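Long-range contacts in collagen adhesin (Staphylococcus aureus, PDB 2F68), which binds collagen at the surface of Staphylococcus aureus, probably by closing two Ig-like domains around the triple helix as in the 'collagen hug' model: residues T33-F39 against G106-V112; E65-V71 against Q82-P87; Q194-L198 against V233-N238; S274-Y278 against G288-N292. One frame throughout, in Å; residues are numbered along the deposited sequence.

Contact 1 (T33-F39 against G106-V112); sequences TTVKMTF and GFAEFEV
F39, with chi1 near +60° (p), lays one face of its ring over the backbone of G106, whose CA lies 3.9 Å from the ring centroid in a CH-pi contact. A CB on residue 106 would collide with F39 CZ, so the overlap depends on glycine. The two segments are extended antiparallel strands, their axes at 152° and 4.5 Å apart at closest approach. T33, V35, M37 and F39 form hydrogen-bonded pairs with V112, F110, A108 and G106, each closed by two N-H...O bonds, such as V35 N to F110 O at 2.7 Å. T34-E111, K36-E109 and T38-F107 are the non-hydrogen-bonded pairs.

On the face of V35, M37 and F110, F110 also takes p and presents a ring face to V35 CB, 4.2 Å from its centroid. V35 CG2 meets V112 CG2 at 3.7 Å, and M37 CE approaches A108 CB at 4.0 Å. This face turns into the Ig-like sandwich, where M37 touches I52 and I92. The face of T34, K36, E109 and E111 is mostly polar but includes F107, with K36 NZ 5.1 Å from its ring centroid, at most a weak cation-pi attraction. A water joins T34 OG1 (3.2 Å) to E111 OE1 (2.7 Å), while E111 OE2 bonds to N299 N. The alternation, broken by F107 outside and T33 inside, implies a pair largely apolar inward and largely polar outward.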
loop_
_atom_site.group_PDB
_atom_site.type_symbol
_atom_site.label_atom_id
_atom_site.label_comp_id
_atom_site.label_asym_id
_atom_site.label_seq_id
_atom_site.Cartn_x
_atom_site.Cartn_y
_atom_site.Cartn_z
ATOM N N THR A 33 0.487 9.916 3.944
ATOM C CA THR A 33 0.977 11.296 3.994
ATOM C C THR A 33 2.289 11.454 3.217
ATOM O O THR A 33 3.077 10.511 3.113
ATOM C CB THR A 33 1.112 11.821 5.454
ATOM O OG1 THR A 33 1.558 13.182 5.440
ATOM C CG2 THR A 33 2.085 10.971 6.274
ATOM N N THR A 34 2.508 12.650 2.674
ATOM C CA THR A 34 3.644 12.907 1.787
ATOM C C THR A 34 4.784 13.635 2.504
ATOM O O THR A 34 4.567 14.662 3.150
ATOM C CB THR A 34 3.212 13.714 0.538
ATOM O OG1 THR A 34 1.927 13.261 0.088
ATOM C CG2 THR A 34 4.221 13.548 -0.587
ATOM N N VAL A 35 5.993 13.091 2.374
ATOM C CA VAL A 35 7.195 13.670 2.974
ATOM C C VAL A 35 8.058 14.322 1.891
ATOM O O VAL A 35 8.335 13.709 0.857
ATOM C CB VAL A 35 8.032 12.601 3.730
ATOM C CG1 VAL A 35 9.206 13.243 4.466
ATOM C CG2 VAL A 35 7.163 11.822 4.706
ATOM N N LYS A 36 8.475 15.563 2.136
ATOM C CA LYS A 36 9.332 16.292 1.204
ATOM C C LYS A 36 10.632 16.735 1.873
ATOM O O LYS A 36 10.615 17.368 2.930
ATOM C CB LYS A 36 8.590 17.495 0.612
ATOM C CG LYS A 36 9.258 18.101 -0.616
ATOM C CD LYS A 36 8.449 19.261 -1.172
ATOM C CE LYS A 36 9.109 19.850 -2.407
ATOM N NZ LYS A 36 8.326 20.985 -2.969
ATOM N N MET A 37 11.754 16.391 1.243
ATOM C CA MET A 37 13.083 16.742 1.739
ATOM C C MET A 37 13.831 17.546 0.678
ATOM O O MET A 37 13.996 17.083 -0.450
ATOM C CB MET A 37 13.860 15.471 2.105
ATOM C CG MET A 37 15.205 15.695 2.803
ATOM S SD MET A 37 16.556 16.223 1.721
ATOM C CE MET A 37 16.564 14.924 0.483
ATOM N N THR A 38 14.285 18.742 1.047
ATOM C CA THR A 38 15.032 19.605 0.128
ATOM C C THR A 38 16.491 19.767 0.559
ATOM O O THR A 38 16.807 19.686 1.750
ATOM C CB THR A 38 14.383 21.002 -0.021
ATOM O OG1 THR A 38 14.366 21.664 1.249
ATOM C CG2 THR A 38 12.959 20.891 -0.556
ATOM N N PHE A 39 17.369 20.001 -0.415
ATOM C CA PHE A 39 18.804 20.139 -0.160
ATOM C C PHE A 39 19.490 21.104 -1.130
ATOM O O PHE A 39 19.018 21.309 -2.250
ATOM C CB PHE A 39 19.497 18.766 -0.208
ATOM C CG PHE A 39 19.416 18.081 -1.551
ATOM C CD1 PHE A 39 20.394 18.300 -2.520
ATOM C CD2 PHE A 39 18.371 17.209 -1.842
ATOM C CE1 PHE A 39 20.323 17.671 -3.760
ATOM C CE2 PHE A 39 18.293 16.573 -3.080
ATOM C CZ PHE A 39 19.273 16.804 -4.040
ATOM N N GLY A 106 18.105 20.562 -4.896
ATOM C CA GLY A 106 17.116 19.544 -5.252
ATOM C C GLY A 106 16.140 19.172 -4.153
ATOM O O GLY A 106 16.187 19.726 -3.052
ATOM N N PHE A 107 15.253 18.226 -4.461
ATOM C CA PHE A 107 14.242 17.758 -3.510
ATOM C C PHE A 107 13.900 16.275 -3.677
ATOM O O PHE A 107 14.222 15.661 -4.699
ATOM C CB PHE A 107 12.971 18.622 -3.592
ATOM C CG PHE A 107 12.159 18.411 -4.845
ATOM C CD1 PHE A 107 11.088 17.520 -4.855
ATOM C CD2 PHE A 107 12.454 19.114 -6.010
ATOM C CE1 PHE A 107 10.332 17.322 -6.007
ATOM C CE2 PHE A 107 11.702 18.925 -7.168
ATOM C CZ PHE A 107 10.640 18.027 -7.166
ATOM N N ALA A 108 13.245 15.714 -2.662
ATOM C CA ALA A 108 12.785 14.329 -2.681
ATOM C C ALA A 108 11.396 14.221 -2.056
ATOM O O ALA A 108 11.238 14.357 -0.839
ATOM C CB ALA A 108 13.772 13.428 -1.957
ATOM N N GLU A 109 10.395 13.981 -2.899
ATOM C CA GLU A 109 9.007 13.888 -2.458
ATOM C C GLU A 109 8.495 12.454 -2.583
ATOM O O GLU A 109 8.545 11.862 -3.663
ATOM C CB GLU A 109 8.129 14.851 -3.266
ATOM C CG GLU A 109 6.825 15.239 -2.582
ATOM C CD GLU A 109 6.029 16.275 -3.361
ATOM O OE1 GLU A 109 5.922 16.150 -4.600
ATOM O OE2 GLU A 109 5.497 17.211 -2.728
ATOM N N PHE A 110 8.014 11.903 -1.470
ATOM C CA PHE A 110 7.529 10.521 -1.420
ATOM C C PHE A 110 6.424 10.331 -0.379
ATOM O O PHE A 110 6.332 11.093 0.585
ATOM C CB PHE A 110 8.686 9.540 -1.166
ATOM C CG PHE A 110 9.501 9.856 0.063
ATOM C CD1 PHE A 110 9.153 9.325 1.302
ATOM C CD2 PHE A 110 10.626 10.673 -0.023
ATOM C CE1 PHE A 110 9.905 9.613 2.438
ATOM C CE2 PHE A 110 11.385 10.965 1.108
ATOM C CZ PHE A 110 11.023 10.434 2.341
ATOM N N GLU A 111 5.597 9.307 -0.582
ATOM C CA GLU A 111 4.476 9.015 0.314
ATOM C C GLU A 111 4.811 7.916 1.320
ATOM O O GLU A 111 5.502 6.949 0.989
ATOM C CB GLU A 111 3.231 8.625 -0.489
ATOM C CG GLU A 111 2.640 9.755 -1.328
ATOM C CD GLU A 111 1.407 9.336 -2.114
ATOM O OE1 GLU A 111 0.590 10.221 -2.445
ATOM O OE2 GLU A 111 1.249 8.130 -2.404
ATOM N N VAL A 112 4.319 8.079 2.548
ATOM C CA VAL A 112 4.515 7.096 3.619
ATOM C C VAL A 112 3.188 6.727 4.290
ATOM O O VAL A 112 2.195 7.449 4.158
ATOM C CB VAL A 112 5.534 7.582 4.695
ATOM C CG1 VAL A 112 6.919 7.792 4.090
ATOM C CG2 VAL A 112 5.046 8.850 5.391
HETATM O O HOH W 1 1.787 12.614 -3.041
#

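Contact 2 (E65-V71 against Q82-P87); sequences EGYSKTV and QAVITP
Four backbone hydrogen bonds define the regular part of the pairing, in which strand 69-71 runs antiparallel to strand 82-86 at 171°, with axes 4.8 Å apart. K69 and I85 form one hydrogen-bonded pair (K69 N to I85 O 3.3 Å, I85 N to K69 O 2.9 Å), V71 and A83 the next (V71 N to A83 O 2.9 Å, A83 N to V71 O 2.7 Å). T70 faces V84 between them as a non-hydrogen-bonded pair. A CA-H...O contact from T70 CA to A83 O (3.3 Å) lies within the register, and one from S68 CA to I85 O (3.3 Å) continues it. Beyond S68 the pairing loosens.

The segments belong to the beta hairpin 62-75/78-86 of the Ig-like domain. Its first strand is interrupted at Y67 and S68, and E65, before the break, pairs with Q113 of strand 104-116.

Side-chain packing sets I85 CD1 (chi1 m, chi2 off-rotamer at 96°) 4.0 Å from K69 CB, V71 CB 4.3 Å from A83 CB and S68 OG 3.6 Å from P87 CD. I85 CG2 lies 3.4 Å from the carbonyl oxygen Y67 O. S68 OG hydrogen-bonds to P161 O.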
loop_
_atom_site.group_PDB
_atom_site.type_symbol
_atom_site.label_atom_id
_atom_site.label_comp_id
_atom_site.label_asym_id
_atom_site.label_seq_id
_atom_site.Cartn_x
_atom_site.Cartn_y
_atom_site.Cartn_z
ATOM N N GLU A 65 5.837 3.735 7.615
ATOM C CA GLU A 65 6.270 2.807 6.575
ATOM C C GLU A 65 6.351 3.497 5.216
ATOM O O GLU A 65 5.332 3.913 4.656
ATOM C CB GLU A 65 5.331 1.597 6.505
ATOM C CG GLU A 65 5.278 0.761 7.777
ATOM C CD GLU A 65 4.328 -0.419 7.670
ATOM O OE1 GLU A 65 4.555 -1.299 6.812
ATOM O OE2 GLU A 65 3.357 -0.473 8.455
ATOM N N GLY A 66 7.569 3.621 4.698
ATOM C CA GLY A 66 7.802 4.244 3.398
ATOM C C GLY A 66 7.499 3.300 2.253
ATOM O O GLY A 66 8.054 2.202 2.183
ATOM N N TYR A 67 6.615 3.729 1.355
ATOM C CA TYR A 67 6.252 2.934 0.184
ATOM C C TYR A 67 7.439 2.791 -0.766
ATOM O O TYR A 67 8.039 3.789 -1.178
ATOM C CB TYR A 67 5.048 3.546 -0.536
ATOM C CG TYR A 67 3.748 3.450 0.236
ATOM C CD1 TYR A 67 3.297 4.515 1.014
ATOM C CD2 TYR A 67 2.967 2.296 0.182
ATOM C CE1 TYR A 67 2.100 4.432 1.724
ATOM C CE2 TYR A 67 1.771 2.202 0.886
ATOM C CZ TYR A 67 1.344 3.273 1.654
ATOM O OH TYR A 67 0.161 3.183 2.352
ATOM N N SER A 68 7.767 1.544 -1.100
ATOM C CA SER A 68 8.963 1.214 -1.881
ATOM C C SER A 68 8.967 1.837 -3.278
ATOM O O SER A 68 8.202 1.427 -4.153
ATOM C CB SER A 68 9.144 -0.304 -1.969
ATOM O OG SER A 68 9.319 -0.875 -0.684
ATOM N N LYS A 69 9.832 2.830 -3.470
ATOM C CA LYS A 69 9.969 3.520 -4.753
ATOM C C LYS A 69 11.424 3.873 -5.061
ATOM O O LYS A 69 12.216 4.134 -4.153
ATOM C CB LYS A 69 9.107 4.789 -4.785
ATOM C CG LYS A 69 7.625 4.557 -5.076
ATOM C CD LYS A 69 7.370 4.298 -6.557
ATOM C CE LYS A 69 5.892 4.063 -6.829
ATOM N NZ LYS A 69 5.628 3.807 -8.271
ATOM N N THR A 70 11.760 3.875 -6.349
ATOM C CA THR A 70 13.090 4.263 -6.814
ATOM C C THR A 70 12.972 5.339 -7.895
ATOM O O THR A 70 12.579 5.056 -9.030
ATOM C CB THR A 70 13.892 3.046 -7.340
ATOM O OG1 THR A 70 13.827 1.976 -6.389
ATOM C CG2 THR A 70 15.352 3.418 -7.577
ATOM N N VAL A 71 13.306 6.575 -7.526
ATOM C CA VAL A 71 13.182 7.724 -8.426
ATOM C C VAL A 71 14.557 8.332 -8.726
ATOM O O VAL A 71 15.274 8.724 -7.803
ATOM C CB VAL A 71 12.231 8.810 -7.849
ATOM C CG1 VAL A 71 11.992 9.923 -8.865
ATOM C CG2 VAL A 71 10.903 8.198 -7.423
ATOM N N GLN A 82 20.051 9.198 -7.114
ATOM C CA GLN A 82 18.956 8.234 -7.010
ATOM C C GLN A 82 18.253 8.320 -5.656
ATOM O O GLN A 82 18.903 8.400 -4.610
ATOM C CB GLN A 82 19.471 6.810 -7.252
ATOM C CG GLN A 82 18.385 5.797 -7.598
ATOM C CD GLN A 82 18.930 4.394 -7.807
ATOM O OE1 GLN A 82 19.650 3.860 -6.961
ATOM N NE2 GLN A 82 18.580 3.788 -8.934
ATOM N N ALA A 83 16.921 8.302 -5.692
ATOM C CA ALA A 83 16.100 8.318 -4.485
ATOM C C ALA A 83 15.509 6.936 -4.220
ATOM O O ALA A 83 14.611 6.488 -4.935
ATOM C CB ALA A 83 14.994 9.361 -4.605
ATOM N N VAL A 84 16.026 6.265 -3.193
ATOM C CA VAL A 84 15.556 4.931 -2.824
ATOM C C VAL A 84 14.758 4.992 -1.521
ATOM O O VAL A 84 15.306 5.294 -0.457
ATOM C CB VAL A 84 16.725 3.915 -2.703
ATOM C CG1 VAL A 84 16.207 2.533 -2.317
ATOM C CG2 VAL A 84 17.509 3.839 -4.008
ATOM N N ILE A 85 13.461 4.710 -1.622
ATOM C CA ILE A 85 12.567 4.721 -0.466
ATOM C C ILE A 85 12.226 3.287 -0.056
ATOM O O ILE A 85 11.791 2.482 -0.880
ATOM C CB ILE A 85 11.265 5.539 -0.732
ATOM C CG1 ILE A 85 11.585 6.968 -1.185
ATOM C CG2 ILE A 85 10.383 5.584 0.511
ATOM C CD1 ILE A 85 11.584 7.169 -2.692
ATOM N N THR A 86 12.449 2.982 1.221
ATOM C CA THR A 86 12.143 1.670 1.792
ATOM C C THR A 86 11.247 1.828 3.029
ATOM O O THR A 86 11.205 2.910 3.619
ATOM C CB THR A 86 13.432 0.891 2.166
ATOM O OG1 THR A 86 14.283 1.715 2.975
ATOM C CG2 THR A 86 14.189 0.452 0.917
ATOM N N PRO A 87 10.522 0.756 3.420
ATOM C CA PRO A 87 9.630 0.781 4.591
ATOM C C PRO A 87 10.273 1.243 5.905
ATOM O O PRO A 87 9.555 1.575 6.851
ATOM C CB PRO A 87 9.183 -0.679 4.719
ATOM C CG PRO A 87 9.278 -1.215 3.348
ATOM C CD PRO A 87 10.480 -0.557 2.746
#

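Contact 3 (Q194-L198 against V233-N238); sequences QQLDL and VDNTKN
This is a contact made by side-chain amides between a strand and a hairpin turn, between the two sheets of the collagen-binding domain. Extended residues 194-196 meet the turn that follows strand 233-234; no beta bridge forms, and L196 and N238 have the nearest CA atoms, 6.2 Å apart. N235, T236 and K237 have helical backbone angles, and N238 then takes a left-handed conformation (phi 55°, psi 51°). Within the turn, D234 OD1 accepts from K237 N at 3.0 Å, an Asx motif.

Strand 194-207 belongs to one sheet and hairpin 230-234/239-244 to another, so the contact bridges the two sheets of the Ig-like sandwich. N238, with chi1 m, points toward the strand; its OD1 accepts a hydrogen bond from L196 N at 3.1 Å, while its ND2 donates to Q195 OE1 at 3.2 Å. Q195, with chi1 t and chi2 p, curls its amide back so that NE2 donates to N235 O at 2.8 Å. In return, N235 ND2 donates to L196 O at 3.1 Å.

Beside these polar links, V233 CG1 is 3.7 Å from both L196 CD2 and L198 CD1. The L196 side chain also touches I190 and I240.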
loop_
_atom_site.group_PDB
_atom_site.type_symbol
_atom_site.label_atom_id
_atom_site.label_comp_id
_atom_site.label_asym_id
_atom_site.label_seq_id
_atom_site.Cartn_x
_atom_site.Cartn_y
_atom_site.Cartn_z
ATOM N N GLN A 194 -4.052 -3.719 -14.423
ATOM C CA GLN A 194 -3.595 -4.743 -13.483
ATOM C C GLN A 194 -3.967 -6.153 -13.947
ATOM O O GLN A 194 -4.982 -6.346 -14.622
ATOM C CB GLN A 194 -4.145 -4.472 -12.074
ATOM C CG GLN A 194 -5.667 -4.337 -11.999
ATOM C CD GLN A 194 -6.155 -3.684 -10.715
ATOM O OE1 GLN A 194 -7.104 -2.901 -10.731
ATOM N NE2 GLN A 194 -5.510 -4.003 -9.597
ATOM N N GLN A 195 -3.136 -7.127 -13.583
ATOM C CA GLN A 195 -3.368 -8.527 -13.932
ATOM C C GLN A 195 -3.398 -9.409 -12.684
ATOM O O GLN A 195 -2.492 -9.351 -11.850
ATOM C CB GLN A 195 -2.308 -9.021 -14.927
ATOM C CG GLN A 195 -2.421 -10.498 -15.327
ATOM C CD GLN A 195 -3.745 -10.847 -15.993
ATOM O OE1 GLN A 195 -4.235 -10.119 -16.858
ATOM N NE2 GLN A 195 -4.326 -11.972 -15.593
ATOM N N LEU A 196 -4.445 -10.223 -12.577
ATOM C CA LEU A 196 -4.656 -11.105 -11.430
ATOM C C LEU A 196 -3.617 -12.222 -11.346
ATOM O O LEU A 196 -3.353 -12.916 -12.331
ATOM C CB LEU A 196 -6.075 -11.692 -11.472
ATOM C CG LEU A 196 -6.466 -12.898 -10.608
ATOM C CD1 LEU A 196 -6.408 -12.586 -9.117
ATOM C CD2 LEU A 196 -7.852 -13.381 -10.993
ATOM N N ASP A 197 -3.034 -12.378 -10.160
ATOM C CA ASP A 197 -2.142 -13.494 -9.869
ATOM C C ASP A 197 -2.951 -14.580 -9.160
ATOM O O ASP A 197 -3.379 -14.405 -8.015
ATOM C CB ASP A 197 -0.961 -13.033 -9.005
ATOM C CG ASP A 197 0.225 -13.992 -9.058
ATOM O OD1 ASP A 197 0.057 -15.161 -9.468
ATOM O OD2 ASP A 197 1.337 -13.568 -8.680
ATOM N N LEU A 198 -3.160 -15.693 -9.860
ATOM C CA LEU A 198 -4.002 -16.790 -9.378
ATOM C C LEU A 198 -3.399 -17.530 -8.181
ATOM O O LEU A 198 -4.131 -18.035 -7.324
ATOM C CB LEU A 198 -4.296 -17.772 -10.522
ATOM C CG LEU A 198 -5.257 -18.948 -10.304
ATOM C CD1 LEU A 198 -6.667 -18.474 -9.973
ATOM C CD2 LEU A 198 -5.272 -19.857 -11.523
ATOM N N VAL A 233 -12.599 -18.663 -12.030
ATOM C CA VAL A 233 -11.618 -17.625 -12.340
ATOM C C VAL A 233 -11.284 -17.606 -13.830
ATOM O O VAL A 233 -10.817 -18.604 -14.388
ATOM C CB VAL A 233 -10.315 -17.791 -11.507
ATOM C CG1 VAL A 233 -9.294 -16.725 -11.885
ATOM C CG2 VAL A 233 -10.613 -17.730 -10.012
ATOM N N ASP A 234 -11.542 -16.466 -14.465
ATOM C CA ASP A 234 -11.127 -16.227 -15.841
ATOM C C ASP A 234 -9.935 -15.273 -15.819
ATOM O O ASP A 234 -10.099 -14.060 -15.660
ATOM C CB ASP A 234 -12.286 -15.648 -16.663
ATOM C CG ASP A 234 -12.067 -15.777 -18.164
ATOM O OD1 ASP A 234 -11.049 -15.264 -18.678
ATOM O OD2 ASP A 234 -12.929 -16.383 -18.835
ATOM N N ASN A 235 -8.739 -15.838 -15.966
ATOM C CA ASN A 235 -7.485 -15.088 -15.857
ATOM C C ASN A 235 -7.289 -14.048 -16.960
ATOM O O ASN A 235 -6.689 -12.995 -16.728
ATOM C CB ASN A 235 -6.293 -16.051 -15.817
ATOM C CG ASN A 235 -5.001 -15.373 -15.382
ATOM O OD1 ASN A 235 -4.014 -15.370 -16.117
ATOM N ND2 ASN A 235 -5.004 -14.796 -14.185
ATOM N N THR A 236 -7.798 -14.350 -18.153
ATOM C CA THR A 236 -7.695 -13.450 -19.301
ATOM C C THR A 236 -8.634 -12.249 -19.155
ATOM O O THR A 236 -8.253 -11.114 -19.455
ATOM C CB THR A 236 -7.986 -14.190 -20.632
ATOM O OG1 THR A 236 -7.302 -15.449 -20.645
ATOM C CG2 THR A 236 -7.531 -13.359 -21.830
ATOM N N LYS A 237 -9.854 -12.506 -18.684
ATOM C CA LYS A 237 -10.864 -11.461 -18.508
ATOM C C LYS A 237 -10.787 -10.776 -17.140
ATOM O O LYS A 237 -11.478 -9.781 -16.903
ATOM C CB LYS A 237 -12.270 -12.027 -18.738
ATOM C CG LYS A 237 -12.592 -12.338 -20.197
ATOM C CD LYS A 237 -14.038 -12.800 -20.378
ATOM C CE LYS A 237 -15.028 -11.636 -20.350
ATOM N NZ LYS A 237 -14.901 -10.744 -21.539
ATOM N N ASN A 238 -9.941 -11.312 -16.257
ATOM C CA ASN A 238 -9.771 -10.811 -14.885
ATOM C C ASN A 238 -11.080 -10.749 -14.090
ATOM O O ASN A 238 -11.423 -9.718 -13.507
ATOM C CB ASN A 238 -9.047 -9.454 -14.874
ATOM C CG ASN A 238 -7.573 -9.574 -15.219
ATOM O OD1 ASN A 238 -6.827 -10.313 -14.575
ATOM N ND2 ASN A 238 -7.143 -8.832 -16.234
#

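Contact 4 (S274-Y278 against G288-N292); sequences SQAWY and GKSFN
F291 takes chi1 m (-64°) and swings its ring beside strand 274-278, bringing CE1 to 3.8 Å from A276 CB and CZ to 3.7 Å from Y278 OH. Y278, with chi1 p, leans back toward F291 and receives F291 CE1 at its ring edge, 4.3 Å from Y278 CE2. The aromatic cluster goes on outside the segments: F152 stacks on Y278, and Y153 meets F291 edge-to-face.

W277, with chi1 m, holds one ring face against G288, whose CA lies 3.9 Å from the centroid of the six-membered ring. Residue 288 is the first of a G1 beta bulge, G288 and K289 both facing A276. G288 has positive phi (72°, psi 42°), and the chain turns a corner there. G288 N donates to A276 O at 2.9 Å, K289 N reaches the same oxygen weakly at 3.4 Å, and A276 N donates to K289 O at 3.1 Å. From this corner of the collagen-binding domain, the antiparallel pairing continues with Q275 opposite S290 as a non-hydrogen-bonded pair.

F291 N then donates to S274 O at 2.9 Å. S274, with chi1 p, turns OG to donate to F291 O at 2.7 Å. On the opposite face from A276, Q275 (chi1 m, chi2 p) bonds through OE1 to Q189, and a water lies 3.2 Å from S290 OG and weakly, at 3.4 Å, from Q275 NE2.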
loop_
_atom_site.group_PDB
_atom_site.type_symbol
_atom_site.label_atom_id
_atom_site.label_comp_id
_atom_site.label_asym_id
_atom_site.label_seq_id
_atom_site.Cartn_x
_atom_site.Cartn_y
_atom_site.Cartn_z
ATOM N N SER A 274 -17.516 -5.394 -7.960
ATOM C CA SER A 274 -18.203 -6.633 -7.585
ATOM C C SER A 274 -19.699 -6.437 -7.343
ATOM O O SER A 274 -20.130 -5.396 -6.841
ATOM C CB SER A 274 -17.548 -7.264 -6.352
ATOM O OG SER A 274 -17.667 -6.424 -5.219
ATOM N N GLN A 275 -20.479 -7.455 -7.705
ATOM C CA GLN A 275 -21.925 -7.468 -7.479
ATOM C C GLN A 275 -22.295 -8.644 -6.577
ATOM O O GLN A 275 -21.712 -9.725 -6.692
ATOM C CB GLN A 275 -22.687 -7.557 -8.805
ATOM C CG GLN A 275 -22.484 -6.370 -9.749
ATOM C CD GLN A 275 -21.230 -6.492 -10.603
ATOM O OE1 GLN A 275 -20.933 -7.555 -11.150
ATOM N NE2 GLN A 275 -20.492 -5.394 -10.726
ATOM N N ALA A 276 -23.266 -8.433 -5.692
ATOM C CA ALA A 276 -23.617 -9.432 -4.681
ATOM C C ALA A 276 -25.084 -9.859 -4.712
ATOM O O ALA A 276 -25.984 -9.024 -4.832
ATOM C CB ALA A 276 -23.240 -8.931 -3.293
ATOM N N TRP A 277 -25.305 -11.167 -4.599
ATOM C CA TRP A 277 -26.644 -11.743 -4.486
ATOM C C TRP A 277 -26.761 -12.551 -3.196
ATOM O O TRP A 277 -26.203 -13.647 -3.087
ATOM C CB TRP A 277 -26.957 -12.635 -5.691
ATOM C CG TRP A 277 -27.254 -11.888 -6.955
ATOM C CD1 TRP A 277 -28.486 -11.532 -7.425
ATOM C CD2 TRP A 277 -26.305 -11.415 -7.917
ATOM N NE1 TRP A 277 -28.362 -10.863 -8.619
ATOM C CE2 TRP A 277 -27.035 -10.777 -8.946
ATOM C CE3 TRP A 277 -24.906 -11.467 -8.011
ATOM C CZ2 TRP A 277 -26.414 -10.193 -10.055
ATOM C CZ3 TRP A 277 -24.290 -10.885 -9.115
ATOM C CH2 TRP A 277 -25.046 -10.256 -10.121
ATOM N N TYR A 278 -27.483 -12.000 -2.220
ATOM C CA TYR A 278 -27.680 -12.657 -0.925
ATOM C C TYR A 278 -28.949 -12.193 -0.212
ATOM O O TYR A 278 -29.528 -11.164 -0.566
ATOM C CB TYR A 278 -26.456 -12.455 -0.016
ATOM C CG TYR A 278 -26.177 -11.014 0.356
ATOM C CD1 TYR A 278 -26.791 -10.426 1.465
ATOM C CD2 TYR A 278 -25.290 -10.240 -0.391
ATOM C CE1 TYR A 278 -26.536 -9.104 1.814
ATOM C CE2 TYR A 278 -25.027 -8.915 -0.050
ATOM C CZ TYR A 278 -25.654 -8.356 1.052
ATOM O OH TYR A 278 -25.397 -7.047 1.393
ATOM N N GLY A 288 -27.892 -8.108 -6.795
ATOM C CA GLY A 288 -26.918 -7.448 -7.662
ATOM C C GLY A 288 -26.551 -6.036 -7.250
ATOM O O GLY A 288 -26.446 -5.146 -8.098
ATOM N N LYS A 289 -26.356 -5.828 -5.949
ATOM C CA LYS A 289 -25.927 -4.533 -5.428
ATOM C C LYS A 289 -24.419 -4.375 -5.608
ATOM O O LYS A 289 -23.658 -5.323 -5.404
ATOM C CB LYS A 289 -26.311 -4.386 -3.953
ATOM C CG LYS A 289 -26.231 -2.963 -3.415
ATOM C CD LYS A 289 -26.635 -2.901 -1.949
ATOM C CE LYS A 289 -26.488 -1.495 -1.384
ATOM N NZ LYS A 289 -25.063 -1.077 -1.250
ATOM N N SER A 290 -23.999 -3.172 -5.994
ATOM C CA SER A 290 -22.591 -2.885 -6.258
ATOM C C SER A 290 -21.797 -2.641 -4.980
ATOM O O SER A 290 -22.224 -1.890 -4.100
ATOM C CB SER A 290 -22.457 -1.682 -7.194
ATOM O OG SER A 290 -23.032 -1.954 -8.458
ATOM N N PHE A 291 -20.639 -3.293 -4.890
ATOM C CA PHE A 291 -19.705 -3.094 -3.786
ATOM C C PHE A 291 -18.293 -2.926 -4.346
ATOM O O PHE A 291 -17.523 -3.884 -4.422
ATOM C CB PHE A 291 -19.771 -4.263 -2.795
ATOM C CG PHE A 291 -21.096 -4.394 -2.095
ATOM C CD1 PHE A 291 -22.067 -5.269 -2.575
ATOM C CD2 PHE A 291 -21.374 -3.645 -0.956
ATOM C CE1 PHE A 291 -23.296 -5.395 -1.930
ATOM C CE2 PHE A 291 -22.600 -3.763 -0.305
ATOM C CZ PHE A 291 -23.562 -4.640 -0.793
ATOM N N ASN A 292 -17.971 -1.696 -4.741
ATOM C CA ASN A 292 -16.721 -1.399 -5.440
ATOM C C ASN A 292 -15.675 -0.747 -4.538
ATOM O O ASN A 292 -16.014 -0.126 -3.528
ATOM C CB ASN A 292 -16.988 -0.501 -6.658
ATOM C CG ASN A 292 -18.219 -0.924 -7.454
ATOM O OD1 ASN A 292 -19.041 -0.087 -7.826
ATOM N ND2 ASN A 292 -18.349 -2.221 -7.716
HETATM O O HOH W 2 -20.205 -2.133 -9.856
#

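In the fold
Contacts 1 and 2 share one sheet of the Ig-like domain and touch where Y67 packs on E111 and V112. Contacts 3 and 4 lie in the collagen-binding domain and both reach its six-stranded sheet without touching. Contact 1, the most extensive and regular, has half its residues buried and none exposed; contact 3 likewise has no exposed residue among the seven that touch. Contact 4 is the most exposed, with three of ten. Backbone hydrogen bonds dominate contacts 1, 2 and 4, whereas contact 3, joining different sheets, relies on side-chain amides. Strand 300-307, near the C-terminus, pairs with strand 104-116 and touches V71, consistent with a swapped, latch-like strand that probably ties the two domains together.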